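Side-chain contact in carbonic anhydrase (Sordaria macrospora, PDB 4O1J), which probably catalyses the reversible hydration of carbon dioxide to hydrogencarbonate, using one zinc ion per subunit: residues 116-121 against 160-165. Sequence-based numbering, arbitrary orientation.
Sequences GGAAGA and IRIAQL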
ATOM      1  N   GLY A 116      -5.906 -14.763  15.284  1.00 33.81           N
ATOM      2  CA  GLY A 116      -7.058 -14.866  14.413  1.00 32.77           C
ATOM      3  C   GLY A 116      -6.680 -14.836  12.948  1.00 32.77           C
ATOM      4  O   GLY A 116      -7.304 -15.513  12.134  1.00 30.83           O
ATOM      5  N   GLY A 117      -5.655 -14.052  12.615  1.00 33.39           N
ATOM      6  CA  GLY A 117      -5.192 -13.945  11.244  1.00 32.54           C
ATOM      7  C   GLY A 117      -4.563 -15.244  10.798  1.00 33.35           C
ATOM      8  O   GLY A 117      -4.751 -15.679   9.660  1.00 34.38           O
ATOM      9  N   ALA A 118      -3.831 -15.873  11.712  1.00 33.96           N
ATOM     10  CA  ALA A 118      -3.227 -17.182  11.475  1.00 33.31           C
ATOM     11  C   ALA A 118      -4.298 -18.239  11.167  1.00 33.80           C
ATOM     12  O   ALA A 118      -4.204 -18.983  10.180  1.00 35.52           O
ATOM     13  CB  ALA A 118      -2.396 -17.597  12.682  1.00 32.01           C
ATOM     14  N   ALA A 119      -5.307 -18.305  12.032  1.00 32.25           N
ATOM     15  CA  ALA A 119      -6.436 -19.208  11.851  1.00 32.01           C
ATOM     16  C   ALA A 119      -7.160 -18.938  10.534  1.00 34.11           C
ATOM     17  O   ALA A 119      -7.591 -19.865   9.843  1.00 35.57           O
ATOM     18  CB  ALA A 119      -7.404 -19.084  13.024  1.00 30.47           C
ATOM     19  N   GLY A 120      -7.289 -17.659  10.195  1.00 34.37           N
ATOM     20  CA  GLY A 120      -7.908 -17.248   8.951  1.00 33.74           C
ATOM     21  C   GLY A 120      -7.119 -17.767   7.769  1.00 35.40           C
ATOM     22  O   GLY A 120      -7.690 -18.209   6.772  1.00 36.30           O
ATOM     23  N   ALA A 121      -5.796 -17.726   7.884  1.00 35.72           N
ATOM     24  CA  ALA A 121      -4.937 -18.218   6.814  1.00 34.44           C
ATOM     25  C   ALA A 121      -5.027 -19.736   6.700  1.00 35.26           C
ATOM     26  O   ALA A 121      -4.865 -20.291   5.615  1.00 35.01           O
ATOM     27  CB  ALA A 121      -3.500 -17.791   7.055  1.00 33.27           C
ATOM     28  N   ILE A 160      -0.715 -22.047  16.299  1.00 29.86           N
ATOM     29  CA  ILE A 160       0.529 -21.588  16.909  1.00 28.49           C
ATOM     30  C   ILE A 160       1.684 -21.777  15.925  1.00 27.86           C
ATOM     31  O   ILE A 160       2.502 -20.871  15.721  1.00 27.36           O
ATOM     32  CB  ILE A 160       0.838 -22.350  18.234  1.00 25.61           C
ATOM     33  CG1 ILE A 160      -0.113 -21.915  19.349  1.00 23.44           C
ATOM     34  CG2 ILE A 160       2.270 -22.107  18.685  1.00 25.77           C
ATOM     35  CD1 ILE A 160       0.030 -22.719  20.615  1.00 22.62           C
ATOM     36  N   ARG A 161       1.722 -22.941  15.281  1.00 28.35           N
ATOM     37  CA  ARG A 161       2.819 -23.239  14.370  1.00 28.25           C
ATOM     38  C   ARG A 161       2.841 -22.287  13.175  1.00 28.40           C
ATOM     39  O   ARG A 161       3.888 -21.709  12.848  1.00 28.16           O
ATOM     40  CB  ARG A 161       2.739 -24.682  13.886  1.00 27.71           C
ATOM     41  CG  ARG A 161       3.938 -25.086  13.066  1.00 28.69           C
ATOM     42  CD  ARG A 161       5.203 -24.840  13.875  1.00 31.12           C
ATOM     43  NE  ARG A 161       6.412 -25.007  13.076  1.00 35.50           N
ATOM     44  CZ  ARG A 161       7.586 -24.453  13.369  1.00 37.37           C
ATOM     45  NH1 ARG A 161       7.709 -23.672  14.436  1.00 35.88           N
ATOM     46  NH2 ARG A 161       8.634 -24.661  12.576  1.00 38.62           N
ATOM     47  N   ILE A 162       1.688 -22.096  12.537  1.00 28.17           N
ATOM     48  CA  ILE A 162       1.647 -21.199  11.389  1.00 27.31           C
ATOM     49  C   ILE A 162       1.985 -19.770  11.831  1.00 25.97           C
ATOM     50  O   ILE A 162       2.626 -19.031  11.077  1.00 25.40           O
ATOM     51  CB  ILE A 162       0.269 -21.258  10.654  1.00 22.79           C
ATOM     52  CG1 ILE A 162       0.310 -20.467   9.347  1.00 24.24           C
ATOM     53  CG2 ILE A 162      -0.833 -20.676  11.492  1.00 21.66           C
ATOM     54  CD1 ILE A 162       1.352 -20.920   8.380  1.00 25.87           C
ATOM     55  N   ALA A 163       1.648 -19.408  13.072  1.00 25.82           N
ATOM     56  CA  ALA A 163       1.995 -18.071  13.571  1.00 23.95           C
ATOM     57  C   ALA A 163       3.511 -17.906  13.764  1.00 24.58           C
ATOM     58  O   ALA A 163       4.080 -16.831  13.481  1.00 23.73           O
ATOM     59  CB  ALA A 163       1.262 -17.786  14.858  1.00 21.62           C
ATOM     60  N   GLN A 164       4.165 -18.982  14.203  1.00 25.54           N
ATOM     61  CA  GLN A 164       5.621 -18.980  14.369  1.00 28.51           C
ATOM     62  C   GLN A 164       6.364 -18.939  13.033  1.00 31.39           C
ATOM     63  O   GLN A 164       7.394 -18.254  12.893  1.00 32.11           O
ATOM     64  CB  GLN A 164       6.069 -20.204  15.161  1.00 29.84           C
ATOM     65  CG  GLN A 164       5.452 -20.308  16.541  1.00 29.92           C
ATOM     66  CD  GLN A 164       5.850 -21.579  17.246  1.00 30.69           C
ATOM     67  OE1 GLN A 164       6.097 -22.601  16.610  1.00 32.50           O
ATOM     68  NE2 GLN A 164       5.929 -21.523  18.568  1.00 30.39           N
ATOM     69  N   LEU A 165       5.843 -19.674  12.053  1.00 32.61           N
ATOM     70  CA  LEU A 165       6.438 -19.668  10.724  1.00 33.19           C
ATOM     71  C   LEU A 165       6.280 -18.275  10.140  1.00 33.66           C
ATOM     72  O   LEU A 165       7.154 -17.785   9.412  1.00 35.35           O
ATOM     73  CB  LEU A 165       5.781 -20.705   9.812  1.00 33.42           C
ATOM     74  CG  LEU A 165       5.975 -22.180  10.162  1.00 33.72           C
ATOM     75  CD1 LEU A 165       5.082 -23.043   9.288  1.00 33.70           C
ATOM     76  CD2 LEU A 165       7.427 -22.580  10.011  1.00 33.73           C
TER
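In I162, CG1 is anti to the backbone N (chi1 -172°), and the branch methyl CG2, set between N and the carbonyl carbon, is turned to A118 of the neighbouring helix. This is helix-helix packing in the beta-class carbonic anhydrase fold: the short helix 116-122, which follows the zinc ligand C115, rests against the long helix 155-176. Three apolar side chains, all buried, make the contact, and no hydrogen bond crosses it. A118 CB points toward the long helix and lies 3.7 Å from I162 CG2, while A163 CB stands 4.3 Å from A118 CB, alanine against alanine. Such small groups let the backbones come close, with 5.7 Å between CA of A118 and CA of A163. The side chain of A118 lies about 7 Å from the zinc ion, which places the packing close to the metal site. Beyond the contact, I162 packs on L138 and V141 of helix 136-144, and A163 on F195 of strand 190-197. One turn of the long helix carries a polar link, R161 to Q164, and R161 NE is salt-bridged to E148. R161 NH1 donates to Q164 OE1 at 2.9 Å, the oxygen lying 1° from the guanidinium plane.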